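Local structure of ATP grasp ligase (5IG9) at residues Asn123-Gln128 / Lys166-Phe171; Leu129-Gln134 / Met270-Leu275; Thr219-Gln224 / Ser314-Glu319; Asp257-Ile262 / Glu288-Leu293. The protein probably uses ATP to couple carboxylates to nucleophiles, as ATP-grasp ligases do, with mdnC-type enzymes known for closing lactone rings in microviridin precursor peptides. One frame throughout, in Å; residues are numbered along the deposited sequence.

Contact 1 (Asn123-Gln128 / Lys166-Phe171); sequences NHKQLQ and KMLSQF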
loop_
_atom_site.group_PDB
_atom_site.type_symbol
_atom_site.label_atom_id
_atom_site.label_comp_id
_atom_site.label_asym_id
_atom_site.label_seq_id
_atom_site.Cartn_x
_atom_site.Cartn_y
_atom_site.Cartn_z
ATOM N N ASN A 123 -5.785 -6.146 0.987
ATOM C CA ASN A 123 -6.448 -4.959 1.513
ATOM C C ASN A 123 -7.435 -4.335 0.537
ATOM O O ASN A 123 -8.135 -3.390 0.917
ATOM C CB ASN A 123 -5.418 -3.902 1.924
ATOM C CG ASN A 123 -4.836 -4.156 3.299
ATOM O OD1 ASN A 123 -5.429 -4.862 4.116
ATOM N ND2 ASN A 123 -3.668 -3.580 3.564
ATOM N N HIS A 124 -7.501 -4.821 -0.700
ATOM C CA HIS A 124 -8.468 -4.324 -1.678
ATOM C C HIS A 124 -9.797 -5.017 -1.417
ATOM O O HIS A 124 -9.987 -6.180 -1.779
ATOM C CB HIS A 124 -7.975 -4.574 -3.099
ATOM C CG HIS A 124 -6.667 -3.913 -3.404
ATOM N ND1 HIS A 124 -5.484 -4.614 -3.497
ATOM C CD2 HIS A 124 -6.355 -2.615 -3.621
ATOM C CE1 HIS A 124 -4.499 -3.775 -3.766
ATOM N NE2 HIS A 124 -5.000 -2.556 -3.844
ATOM N N LYS A 125 -10.725 -4.300 -0.779
ATOM C CA LYS A 125 -11.975 -4.923 -0.362
ATOM C C LYS A 125 -12.838 -5.315 -1.555
ATOM O O LYS A 125 -13.616 -6.270 -1.467
ATOM C CB LYS A 125 -12.735 -3.989 0.580
ATOM C CG LYS A 125 -12.011 -3.753 1.898
ATOM C CD LYS A 125 -12.712 -2.713 2.754
ATOM C CE LYS A 125 -11.979 -2.499 4.070
ATOM N NZ LYS A 125 -12.610 -1.436 4.906
ATOM N N GLN A 126 -12.712 -4.601 -2.675
ATOM C CA GLN A 126 -13.409 -5.017 -3.887
ATOM C C GLN A 126 -12.872 -6.341 -4.413
ATOM O O GLN A 126 -13.637 -7.149 -4.955
ATOM C CB GLN A 126 -13.293 -3.938 -4.961
ATOM C CG GLN A 126 -14.089 -4.240 -6.217
ATOM C CD GLN A 126 -13.799 -3.265 -7.342
ATOM O OE1 GLN A 126 -13.305 -2.160 -7.110
ATOM N NE2 GLN A 126 -14.096 -3.674 -8.569
ATOM N N LEU A 127 -11.568 -6.583 -4.262
ATOM C CA LEU A 127 -11.001 -7.858 -4.684
ATOM C C LEU A 127 -11.366 -8.980 -3.721
ATOM O O LEU A 127 -11.512 -10.133 -4.141
ATOM C CB LEU A 127 -9.483 -7.737 -4.809
ATOM C CG LEU A 127 -8.723 -8.972 -5.295
ATOM C CD1 LEU A 127 -9.126 -9.340 -6.716
ATOM C CD2 LEU A 127 -7.233 -8.723 -5.204
ATOM N N GLN A 128 -11.517 -8.670 -2.433
ATOM C CA GLN A 128 -11.951 -9.679 -1.474
ATOM C C GLN A 128 -13.301 -10.262 -1.875
ATOM O O GLN A 128 -13.456 -11.482 -1.997
ATOM C CB GLN A 128 -12.033 -9.075 -0.071
ATOM C CG GLN A 128 -10.727 -8.548 0.491
ATOM C CD GLN A 128 -10.908 -8.033 1.900
ATOM O OE1 GLN A 128 -11.965 -8.207 2.500
ATOM N NE2 GLN A 128 -9.876 -7.397 2.440
ATOM N N LYS A 166 -20.465 2.942 3.751
ATOM C CA LYS A 166 -19.256 2.851 4.554
ATOM C C LYS A 166 -18.086 3.361 3.730
ATOM O O LYS A 166 -18.164 3.470 2.502
ATOM C CB LYS A 166 -19.002 1.421 5.036
ATOM C CG LYS A 166 -18.733 0.418 3.920
ATOM C CD LYS A 166 -18.719 -1.006 4.467
ATOM C CE LYS A 166 -18.346 -2.026 3.399
ATOM N NZ LYS A 166 -16.919 -1.928 2.975
ATOM N N MET A 167 -17.004 3.683 4.428
ATOM C CA MET A 167 -15.778 4.155 3.805
ATOM C C MET A 167 -14.784 3.008 3.700
ATOM O O MET A 167 -14.695 2.164 4.596
ATOM C CB MET A 167 -15.172 5.309 4.607
ATOM C CG MET A 167 -16.082 6.525 4.733
ATOM S SD MET A 167 -16.214 7.486 3.211
ATOM C CE MET A 167 -14.632 8.326 3.195
ATOM N N LEU A 168 -14.044 2.974 2.591
ATOM C CA LEU A 168 -12.992 1.980 2.430
ATOM C C LEU A 168 -11.757 2.295 3.263
ATOM O O LEU A 168 -10.938 1.401 3.499
ATOM C CB LEU A 168 -12.595 1.860 0.957
ATOM C CG LEU A 168 -13.627 1.286 -0.016
ATOM C CD1 LEU A 168 -13.066 1.269 -1.430
ATOM C CD2 LEU A 168 -14.056 -0.108 0.409
ATOM N N SER A 169 -11.613 3.535 3.718
ATOM C CA SER A 169 -10.432 3.986 4.436
ATOM C C SER A 169 -10.742 4.176 5.914
ATOM O O SER A 169 -11.897 4.336 6.318
ATOM C CB SER A 169 -9.900 5.297 3.845
ATOM O OG SER A 169 -10.823 6.357 4.037
ATOM N N GLN A 170 -9.684 4.151 6.719
ATOM C CA GLN A 170 -9.762 4.423 8.147
ATOM C C GLN A 170 -9.179 5.802 8.415
ATOM O O GLN A 170 -8.075 6.114 7.953
ATOM C CB GLN A 170 -9.010 3.364 8.958
ATOM C CG GLN A 170 -9.518 1.943 8.765
ATOM C CD GLN A 170 -9.023 0.994 9.845
ATOM O OE1 GLN A 170 -8.324 0.021 9.561
ATOM N NE2 GLN A 170 -9.391 1.272 11.090
ATOM N N PHE A 171 -9.917 6.618 9.155
ATOM C CA PHE A 171 -9.533 8.004 9.396
ATOM C C PHE A 171 -10.445 8.557 10.483
ATOM O O PHE A 171 -11.339 7.867 10.983
ATOM C CB PHE A 171 -9.624 8.838 8.116
ATOM C CG PHE A 171 -11.022 8.977 7.583
ATOM C CD1 PHE A 171 -11.620 7.941 6.883
ATOM C CD2 PHE A 171 -11.741 10.141 7.785
ATOM C CE1 PHE A 171 -12.908 8.065 6.399
ATOM C CE2 PHE A 171 -13.028 10.272 7.302
ATOM C CZ PHE A 171 -13.611 9.234 6.607
#

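Contact 2 (Leu129-Gln134 / Met270-Leu275); sequences LQVARQ and MKYFGL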
loop_
_atom_site.group_PDB
_atom_site.type_symbol
_atom_site.label_atom_id
_atom_site.label_comp_id
_atom_site.label_asym_id
_atom_site.label_seq_id
_atom_site.Cartn_x
_atom_site.Cartn_y
_atom_site.Cartn_z
ATOM N N LEU A 129 -14.291 -9.391 -2.092
ATOM C CA LEU A 129 -15.637 -9.850 -2.419
ATOM C C LEU A 129 -15.660 -10.607 -3.742
ATOM O O LEU A 129 -16.329 -11.638 -3.867
ATOM C CB LEU A 129 -16.592 -8.658 -2.467
ATOM C CG LEU A 129 -16.599 -7.761 -1.225
ATOM C CD1 LEU A 129 -17.340 -6.463 -1.490
ATOM C CD2 LEU A 129 -17.210 -8.494 -0.047
ATOM N N GLN A 130 -14.924 -10.111 -4.737
ATOM C CA GLN A 130 -14.898 -10.762 -6.043
ATOM C C GLN A 130 -14.275 -12.150 -5.966
ATOM O O GLN A 130 -14.777 -13.096 -6.582
ATOM C CB GLN A 130 -14.140 -9.891 -7.039
ATOM C CG GLN A 130 -13.749 -10.596 -8.317
ATOM C CD GLN A 130 -13.186 -9.635 -9.340
ATOM O OE1 GLN A 130 -13.903 -8.775 -9.859
ATOM N NE2 GLN A 130 -11.894 -9.764 -9.629
ATOM N N VAL A 131 -13.177 -12.292 -5.223
ATOM C CA VAL A 131 -12.531 -13.596 -5.106
ATOM C C VAL A 131 -13.384 -14.543 -4.272
ATOM O O VAL A 131 -13.491 -15.735 -4.581
ATOM C CB VAL A 131 -11.111 -13.440 -4.530
ATOM C CG1 VAL A 131 -10.527 -14.800 -4.172
ATOM C CG2 VAL A 131 -10.220 -12.732 -5.535
ATOM N N ALA A 132 -14.011 -14.029 -3.208
ATOM C CA ALA A 132 -14.907 -14.858 -2.407
ATOM C C ALA A 132 -16.089 -15.348 -3.232
ATOM O O ALA A 132 -16.510 -16.505 -3.109
ATOM C CB ALA A 132 -15.395 -14.081 -1.186
ATOM N N ARG A 133 -16.641 -14.479 -4.083
ATOM C CA ARG A 133 -17.763 -14.883 -4.925
ATOM C C ARG A 133 -17.334 -15.902 -5.975
ATOM O O ARG A 133 -18.086 -16.832 -6.284
ATOM C CB ARG A 133 -18.387 -13.658 -5.589
ATOM C CG ARG A 133 -19.610 -13.961 -6.427
ATOM C CD ARG A 133 -20.207 -12.691 -7.002
ATOM N NE ARG A 133 -21.336 -12.976 -7.878
ATOM C CZ ARG A 133 -21.239 -13.148 -9.191
ATOM N NH1 ARG A 133 -20.058 -13.059 -9.788
ATOM N NH2 ARG A 133 -22.324 -13.410 -9.908
ATOM N N GLN A 134 -16.129 -15.748 -6.534
ATOM C CA GLN A 134 -15.605 -16.754 -7.452
ATOM C C GLN A 134 -15.372 -18.088 -6.758
ATOM O O GLN A 134 -15.317 -19.124 -7.429
ATOM C CB GLN A 134 -14.312 -16.258 -8.098
ATOM C CG GLN A 134 -14.507 -15.096 -9.061
ATOM C CD GLN A 134 -13.199 -14.479 -9.506
ATOM O OE1 GLN A 134 -12.144 -14.755 -8.932
ATOM N NE2 GLN A 134 -13.259 -13.636 -10.533
ATOM N N MET A 270 -7.986 -17.715 2.043
ATOM C CA MET A 270 -6.688 -17.434 2.649
ATOM C C MET A 270 -5.552 -17.842 1.719
ATOM O O MET A 270 -4.565 -17.113 1.568
ATOM C CB MET A 270 -6.566 -18.163 3.988
ATOM C CG MET A 270 -7.664 -17.830 4.983
ATOM S SD MET A 270 -7.481 -16.211 5.747
ATOM C CE MET A 270 -5.998 -16.474 6.712
ATOM N N LYS A 271 -5.679 -19.006 1.078
ATOM C CA LYS A 271 -4.606 -19.502 0.222
ATOM C C LYS A 271 -4.427 -18.631 -1.016
ATOM O O LYS A 271 -3.302 -18.450 -1.497
ATOM C CB LYS A 271 -4.881 -20.952 -0.177
ATOM C CG LYS A 271 -3.737 -21.600 -0.935
ATOM C CD LYS A 271 -4.021 -23.057 -1.269
ATOM C CE LYS A 271 -5.138 -23.184 -2.292
ATOM N NZ LYS A 271 -5.110 -24.508 -2.976
ATOM N N TYR A 272 -5.521 -18.083 -1.550
ATOM C CA TYR A 272 -5.404 -17.217 -2.718
ATOM C C TYR A 272 -4.575 -15.980 -2.399
ATOM O O TYR A 272 -3.661 -15.617 -3.149
ATOM C CB TYR A 272 -6.790 -16.817 -3.231
ATOM C CG TYR A 272 -6.727 -15.769 -4.319
ATOM C CD1 TYR A 272 -6.494 -16.125 -5.640
ATOM C CD2 TYR A 272 -6.879 -14.419 -4.020
ATOM C CE1 TYR A 272 -6.425 -15.167 -6.636
ATOM C CE2 TYR A 272 -6.807 -13.458 -5.006
ATOM C CZ TYR A 272 -6.581 -13.834 -6.311
ATOM O OH TYR A 272 -6.514 -12.869 -7.291
ATOM N N PHE A 273 -4.878 -15.319 -1.283
ATOM C CA PHE A 273 -4.156 -14.114 -0.902
ATOM C C PHE A 273 -2.814 -14.405 -0.243
ATOM O O PHE A 273 -2.027 -13.472 -0.055
ATOM C CB PHE A 273 -5.016 -13.254 0.030
ATOM C CG PHE A 273 -6.177 -12.599 -0.659
ATOM C CD1 PHE A 273 -5.966 -11.591 -1.586
ATOM C CD2 PHE A 273 -7.477 -12.989 -0.385
ATOM C CE1 PHE A 273 -7.029 -10.986 -2.226
ATOM C CE2 PHE A 273 -8.545 -12.386 -1.022
ATOM C CZ PHE A 273 -8.319 -11.385 -1.942
ATOM N N GLY A 274 -2.537 -15.662 0.100
ATOM C CA GLY A 274 -1.283 -16.021 0.735
ATOM C C GLY A 274 -1.197 -15.695 2.208
ATOM O O GLY A 274 -0.104 -15.412 2.710
ATOM N N LEU A 275 -2.314 -15.730 2.922
ATOM C CA LEU A 275 -2.343 -15.337 4.320
ATOM C C LEU A 275 -2.317 -16.556 5.232
ATOM O O LEU A 275 -2.880 -17.607 4.915
ATOM C CB LEU A 275 -3.584 -14.497 4.624
ATOM C CG LEU A 275 -3.688 -13.154 3.903
ATOM C CD1 LEU A 275 -4.933 -12.403 4.347
ATOM C CD2 LEU A 275 -2.443 -12.316 4.134
#

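Contact 3 (Thr219-Gln224 / Ser314-Glu319); sequences TIVGEQ and SQAIAE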
loop_
_atom_site.group_PDB
_atom_site.type_symbol
_atom_site.label_atom_id
_atom_site.label_comp_id
_atom_site.label_asym_id
_atom_site.label_seq_id
_atom_site.Cartn_x
_atom_site.Cartn_y
_atom_site.Cartn_z
ATOM N N THR A 219 -11.636 -16.210 13.009
ATOM C CA THR A 219 -10.206 -15.950 13.079
ATOM C C THR A 219 -9.465 -17.210 12.653
ATOM O O THR A 219 -9.663 -18.278 13.241
ATOM C CB THR A 219 -9.791 -15.531 14.489
ATOM O OG1 THR A 219 -10.614 -14.448 14.926
ATOM C CG2 THR A 219 -8.347 -15.086 14.498
ATOM N N ILE A 220 -8.623 -17.086 11.633
ATOM C CA ILE A 220 -7.899 -18.214 11.064
ATOM C C ILE A 220 -6.414 -18.009 11.313
ATOM O O ILE A 220 -5.874 -16.938 11.009
ATOM C CB ILE A 220 -8.184 -18.368 9.560
ATOM C CG1 ILE A 220 -9.668 -18.675 9.335
ATOM C CG2 ILE A 220 -7.301 -19.451 8.961
ATOM C CD1 ILE A 220 -10.067 -18.719 7.881
ATOM N N VAL A 221 -5.759 -19.029 11.862
ATOM C CA VAL A 221 -4.315 -19.024 12.075
ATOM C C VAL A 221 -3.754 -20.258 11.380
ATOM O O VAL A 221 -3.889 -21.380 11.889
ATOM C CB VAL A 221 -3.942 -19.025 13.563
ATOM C CG1 VAL A 221 -2.448 -18.822 13.727
ATOM C CG2 VAL A 221 -4.722 -17.958 14.313
ATOM N N GLY A 222 -3.114 -20.057 10.230
ATOM C CA GLY A 222 -2.657 -21.175 9.428
ATOM C C GLY A 222 -3.827 -21.875 8.772
ATOM O O GLY A 222 -4.381 -21.380 7.787
ATOM N N GLU A 223 -4.218 -23.031 9.315
ATOM C CA GLU A 223 -5.424 -23.726 8.880
ATOM C C GLU A 223 -6.338 -24.043 10.058
ATOM O O GLU A 223 -7.236 -24.880 9.933
ATOM C CB GLU A 223 -5.077 -25.002 8.111
ATOM C CG GLU A 223 -4.405 -24.740 6.769
ATOM C CD GLU A 223 -4.251 -25.993 5.930
ATOM O OE1 GLU A 223 -4.017 -27.075 6.507
ATOM O OE2 GLU A 223 -4.374 -25.897 4.691
ATOM N N GLN A 224 -6.122 -23.391 11.198
ATOM C CA GLN A 224 -6.970 -23.538 12.373
ATOM C C GLN A 224 -8.014 -22.430 12.369
ATOM O O GLN A 224 -7.670 -21.249 12.231
ATOM C CB GLN A 224 -6.135 -23.483 13.652
ATOM C CG GLN A 224 -6.876 -23.905 14.899
ATOM C CD GLN A 224 -5.941 -24.124 16.070
ATOM O OE1 GLN A 224 -4.742 -23.851 15.983
ATOM N NE2 GLN A 224 -6.484 -24.624 17.176
ATOM N N SER A 314 -3.883 -16.384 20.866
ATOM C CA SER A 314 -2.510 -15.932 21.069
ATOM C C SER A 314 -1.546 -17.106 21.142
ATOM O O SER A 314 -0.393 -16.996 20.706
ATOM C CB SER A 314 -2.418 -15.087 22.338
ATOM O OG SER A 314 -2.628 -15.883 23.492
ATOM N N GLN A 315 -1.997 -18.241 21.681
ATOM C CA GLN A 315 -1.175 -19.445 21.670
ATOM C C GLN A 315 -0.946 -19.937 20.246
ATOM O O GLN A 315 0.173 -20.310 19.878
ATOM C CB GLN A 315 -1.834 -20.533 22.517
ATOM C CG GLN A 315 -1.018 -21.805 22.639
ATOM C CD GLN A 315 0.320 -21.575 23.317
ATOM O OE1 GLN A 315 0.412 -20.843 24.304
ATOM N NE2 GLN A 315 1.366 -22.196 22.785
ATOM N N ALA A 316 -1.998 -19.941 19.424
ATOM C CA ALA A 316 -1.859 -20.430 18.055
ATOM C C ALA A 316 -0.952 -19.522 17.237
ATOM O O ALA A 316 -0.181 -19.997 16.395
ATOM C CB ALA A 316 -3.230 -20.552 17.391
ATOM N N ILE A 317 -1.031 -18.211 17.470
ATOM C CA ILE A 317 -0.174 -17.271 16.754
ATOM C C ILE A 317 1.280 -17.470 17.156
ATOM O O ILE A 317 2.172 -17.535 16.303
ATOM C CB ILE A 317 -0.630 -15.823 17.011
ATOM C CG1 ILE A 317 -2.008 -15.584 16.393
ATOM C CG2 ILE A 317 0.390 -14.831 16.461
ATOM C CD1 ILE A 317 -2.539 -14.194 16.631
ATOM N N ALA A 318 1.537 -17.566 18.462
ATOM C CA ALA A 318 2.900 -17.780 18.935
ATOM C C ALA A 318 3.469 -19.094 18.414
ATOM O O ALA A 318 4.672 -19.192 18.147
ATOM C CB ALA A 318 2.936 -17.747 20.462
ATOM N N GLU A 319 2.624 -20.115 18.254
ATOM C CA GLU A 319 3.113 -21.395 17.750
ATOM C C GLU A 319 3.534 -21.291 16.289
ATOM O O GLU A 319 4.634 -21.710 15.921
ATOM C CB GLU A 319 2.054 -22.485 17.941
ATOM C CG GLU A 319 1.894 -22.931 19.392
ATOM C CD GLU A 319 0.830 -24.004 19.574
ATOM O OE1 GLU A 319 0.249 -24.445 18.559
ATOM O OE2 GLU A 319 0.573 -24.404 20.731
#

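Contact 4 (Asp257-Ile262 / Glu288-Leu293); sequences DLPKTI and ERYIFL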
loop_
_atom_site.group_PDB
_atom_site.type_symbol
_atom_site.label_atom_id
_atom_site.label_comp_id
_atom_site.label_asym_id
_atom_site.label_seq_id
_atom_site.Cartn_x
_atom_site.Cartn_y
_atom_site.Cartn_z
ATOM N N ASP A 257 -20.061 -23.786 14.877
ATOM C CA ASP A 257 -19.508 -24.751 13.933
ATOM C C ASP A 257 -19.935 -24.367 12.521
ATOM O O ASP A 257 -21.101 -24.534 12.150
ATOM C CB ASP A 257 -19.960 -26.170 14.274
ATOM C CG ASP A 257 -19.313 -26.704 15.541
ATOM O OD1 ASP A 257 -18.122 -26.411 15.780
ATOM O OD2 ASP A 257 -19.998 -27.421 16.304
ATOM N N LEU A 258 -18.991 -23.854 11.741
ATOM C CA LEU A 258 -19.250 -23.583 10.340
ATOM C C LEU A 258 -19.486 -24.889 9.583
ATOM O O LEU A 258 -18.935 -25.932 9.943
ATOM C CB LEU A 258 -18.074 -22.845 9.707
ATOM C CG LEU A 258 -17.873 -21.366 10.021
ATOM C CD1 LEU A 258 -16.576 -20.872 9.399
ATOM C CD2 LEU A 258 -19.054 -20.565 9.509
ATOM N N PRO A 259 -20.308 -24.860 8.537
ATOM C CA PRO A 259 -20.331 -25.986 7.599
ATOM C C PRO A 259 -18.942 -26.217 7.022
ATOM O O PRO A 259 -18.202 -25.270 6.746
ATOM C CB PRO A 259 -21.327 -25.531 6.528
ATOM C CG PRO A 259 -22.208 -24.544 7.230
ATOM C CD PRO A 259 -21.311 -23.835 8.203
ATOM N N LYS A 260 -18.580 -27.492 6.846
ATOM C CA LYS A 260 -17.259 -27.805 6.313
ATOM C C LYS A 260 -17.047 -27.214 4.925
ATOM O O LYS A 260 -15.899 -27.005 4.520
ATOM C CB LYS A 260 -17.035 -29.319 6.272
ATOM C CG LYS A 260 -17.687 -30.022 5.094
ATOM C CD LYS A 260 -17.029 -31.365 4.807
ATOM C CE LYS A 260 -15.645 -31.192 4.195
ATOM N NZ LYS A 260 -15.043 -32.501 3.809
ATOM N N THR A 261 -18.127 -26.932 4.193
ATOM C CA THR A 261 -17.996 -26.282 2.894
ATOM C C THR A 261 -17.569 -24.828 3.049
ATOM O O THR A 261 -16.702 -24.348 2.309
ATOM C CB THR A 261 -19.313 -26.373 2.125
ATOM O OG1 THR A 261 -19.660 -27.749 1.930
ATOM C CG2 THR A 261 -19.190 -25.691 0.772
ATOM N N ILE A 262 -18.162 -24.114 4.007
ATOM C CA ILE A 262 -17.756 -22.736 4.266
ATOM C C ILE A 262 -16.321 -22.690 4.777
ATOM O O ILE A 262 -15.534 -21.821 4.383
ATOM C CB ILE A 262 -18.730 -22.066 5.254
ATOM C CG1 ILE A 262 -20.166 -22.126 4.724
ATOM C CG2 ILE A 262 -18.315 -20.623 5.515
ATOM C CD1 ILE A 262 -20.385 -21.338 3.462
ATOM N N GLU A 288 -30.507 -19.463 7.200
ATOM C CA GLU A 288 -29.200 -20.129 7.229
ATOM C C GLU A 288 -28.435 -19.991 5.913
ATOM O O GLU A 288 -27.819 -20.944 5.430
ATOM C CB GLU A 288 -29.341 -21.600 7.617
ATOM C CG GLU A 288 -29.426 -21.828 9.114
ATOM C CD GLU A 288 -29.266 -23.287 9.484
ATOM O OE1 GLU A 288 -30.257 -24.041 9.370
ATOM O OE2 GLU A 288 -28.144 -23.681 9.875
ATOM N N ARG A 289 -28.459 -18.794 5.336
ATOM C CA ARG A 289 -27.573 -18.453 4.233
ATOM C C ARG A 289 -26.361 -17.714 4.782
ATOM O O ARG A 289 -26.501 -16.787 5.588
ATOM C CB ARG A 289 -28.290 -17.589 3.193
ATOM C CG ARG A 289 -29.342 -18.331 2.391
ATOM C CD ARG A 289 -30.122 -17.391 1.484
ATOM N NE ARG A 289 -29.324 -16.898 0.364
ATOM C CZ ARG A 289 -29.361 -17.410 -0.862
ATOM N NH1 ARG A 289 -30.154 -18.437 -1.134
ATOM N NH2 ARG A 289 -28.604 -16.897 -1.820
ATOM N N TYR A 290 -25.170 -18.136 4.357
ATOM C CA TYR A 290 -23.921 -17.565 4.844
ATOM C C TYR A 290 -23.402 -16.551 3.832
ATOM O O TYR A 290 -23.114 -16.903 2.684
ATOM C CB TYR A 290 -22.880 -18.656 5.098
ATOM C CG TYR A 290 -23.219 -19.592 6.242
ATOM C CD1 TYR A 290 -24.061 -20.677 6.047
ATOM C CD2 TYR A 290 -22.693 -19.391 7.514
ATOM C CE1 TYR A 290 -24.375 -21.535 7.084
ATOM C CE2 TYR A 290 -23.003 -20.245 8.558
ATOM C CZ TYR A 290 -23.843 -21.316 8.337
ATOM O OH TYR A 290 -24.154 -22.172 9.371
ATOM N N ILE A 291 -23.279 -15.299 4.265
ATOM C CA ILE A 291 -22.836 -14.197 3.420
ATOM C C ILE A 291 -21.458 -13.752 3.887
ATOM O O ILE A 291 -21.269 -13.441 5.068
ATOM C CB ILE A 291 -23.830 -13.023 3.452
ATOM C CG1 ILE A 291 -25.112 -13.374 2.692
ATOM C CG2 ILE A 291 -23.197 -11.763 2.880
ATOM C CD1 ILE A 291 -26.162 -14.072 3.527
ATOM N N PHE A 292 -20.501 -13.727 2.964
ATOM C CA PHE A 292 -19.169 -13.216 3.260
ATOM C C PHE A 292 -19.178 -11.692 3.211
ATOM O O PHE A 292 -19.668 -11.095 2.249
ATOM C CB PHE A 292 -18.150 -13.765 2.262
ATOM C CG PHE A 292 -16.793 -13.122 2.364
ATOM C CD1 PHE A 292 -15.872 -13.568 3.300
ATOM C CD2 PHE A 292 -16.437 -12.072 1.531
ATOM C CE1 PHE A 292 -14.624 -12.978 3.402
ATOM C CE2 PHE A 292 -15.189 -11.478 1.630
ATOM C CZ PHE A 292 -14.283 -11.934 2.565
ATOM N N LEU A 293 -18.617 -11.062 4.242
ATOM C CA LEU A 293 -18.533 -9.608 4.305
ATOM C C LEU A 293 -17.120 -9.098 4.052
ATOM O O LEU A 293 -16.903 -8.317 3.120
ATOM C CB LEU A 293 -19.040 -9.098 5.659
ATOM C CG LEU A 293 -20.531 -9.253 5.966
ATOM C CD1 LEU A 293 -20.866 -8.583 7.288
ATOM C CD2 LEU A 293 -21.385 -8.689 4.839
#

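Contact 1 (Asn123-Gln128 / Lys166-Phe171)
The first turn of helix 125-134, for which His124 is the N-cap residue, meets the loop that leaves strand 163-166 of the four-stranded antiparallel sheet of this ATP-grasp ligase, and Lys125 and Leu168 carry most of the contact. Lys125 CG stands beside the backbone N (chi1 -65°), and the chain beyond it is extended, carrying CB and CD past Leu168 CD2 and NZ on to the loop backbone. Leu168 comes past it from the other direction, and the two chains lie alongside each other rather than end on. One branch of the leucine does the touching: Leu168 CD2 sits 3.8 Å from Lys125 CD and 4.1 Å from Lys125 CB. Lys166, the last residue of the strand, brings a second amino group nearby, with Lys166 NZ 4.7 Å from Lys125 NZ; two like charges this close would tend to favour the neutral form of one of them, unless solvent or other groups screen them. The carboxylate of Glu96 of the second subunit accepts hydrogen bonds from Leu168 N and Ser169 OG, which ties this corner to the dimer interface. Phe171 meets an aromatic side chain of another protein's chain edge-to-face, and Met167 also packs on an aromatic side chain there. At its far end Lys125 NZ lies 3.6 Å from Leu168 O.

Contact 2 (Leu129-Gln134 / Met270-Leu275)
Met270 O receives two backbone N-H groups at the end of helix 260-273, just beside Tyr272 and Phe273, whose rings meet Val131: Leu275 N at 3.0 Å and, more weakly, Gly274 N. Together with the weak bond from Gly274 N to Lys271 O, the Leu275 bond makes a Schellman motif, with Gly274 at positive phi as its C-prime residue. Across the contact Val131 uses both methyls on Tyr272. Val131 CG1, anti to the backbone N (chi1 170°), lies over one face of the Tyr272 ring in a CH-pi contact, 4.0 Å from the centroid and 25° off the normal, while Val131 CG2 reaches Tyr272 CE2 at 3.5 Å. Val131 CG2 also approaches Phe273 CZ at 4.3 Å. The two aromatic rings are packed together, Tyr272 CD2 standing 3.7 Å above the middle of the Phe273 ring. Helix 116-122 adds His121 against Tyr272 and Ala122 against Phe273. On the neighbouring side of helix 125-134, Leu129 and Ala132 rest on Phe292, so the helix is packed against both helix 260-273 and strand 290-296.

Contact 3 (Thr219-Gln224 / Ser314-Glu319)
Val221 meets helix 313-323 with both of its methyls. Val221 CG1, anti to the backbone N (chi1 -172°), lies 3.7 Å from the carbonyl oxygen Ala316 O and 4.1 Å from Ala316 CB, while Val221 CG2 packs on Ile317 CG1 at 4.2 Å, the two side chains crossing at about a right angle. The extended Gln224 flanks this group, Gln224 OE1 lying 3.9 Å from Ala316 CB. Val221 and Gln224 are brought to the same side by a two-residue beta-hairpin between strands 214-221 and 224-231: Val221 N bonds to Gln224 O, Gln224 N to Val221 O, and Gly222, at positive phi, and Glu223 form the turn. Ile220 packs instead on Leu266 and Met270 of helix 260-273. Further out, Gln315 NE2 donates to Glu319 OE2 along one turn of the helix (3.1 Å, 161°), meeting the anti side of the carboxylate. Beyond that, Ala318 packs on Ala21 and Ile22 of helix 14-23, and Ser314 OG is hydrogen-bonded to Glu305.

Contact 4 (Asp257-Ile262 / Glu288-Leu293)
Tyr290 leaves strand 290-296 with CG beside its backbone N (chi1 -67°), which places the ring between the strand and Pro259, with Ile262 at its base, and Ile262 in turn has its CD1 folded back by a chi2 of -65°. The contact belongs to a helix-on-sheet layer: the start of helix 260-273, with Pro259 as N-cap residue, lies over the five-stranded antiparallel sheet whose outermost strands within the chain are 254-255 and 290-296. Pro259 approaches Tyr290 from the opposite direction and meets the phenol end of the ring, with Pro259 CD 3.6 Å from Tyr290 CZ and Pro259 CG 3.7 Å from Tyr290 CE1. Leu258 crosses the tyrosine at a slant, Leu258 CD2 lying 4.1 Å from Tyr290 CE2, while the leucine also packs on Leu216 and Ile218 of the sheet beneath. The phenol oxygen is itself fixed by a hydrogen bond between Tyr290 OH and Tyr256 OH, which would limit swinging of the ring. At the root of the tyrosine, Ile262 CD1 lies 4.0 Å from Tyr290 CB.

How the contacts relate
Two helices join the set. Helix 125-134 supplies one side of both contact 1 and contact 2, whose centres are 15 Å apart and which touch where Leu127 CD2 lies 3.7 Å from Phe273 CE1; both also reach the second subunit. Helix 260-273 opens in contact 4 and ends in contact 2, and these two meet again through Ala132 CB, 3.5 Å from Phe292 CD2. Contact 3 joins the same core through Ile220 CD1, 3.9 Å from Met270 CG. Contacts 3 and 4 both involve the five-stranded sheet but stay about 7 Å apart at their nearest atoms. Contact 1 alone includes part of the four-stranded antiparallel sheet, the end of strand 163-166; ATP-grasp enzymes generally bind nucleotide between two antiparallel sheets.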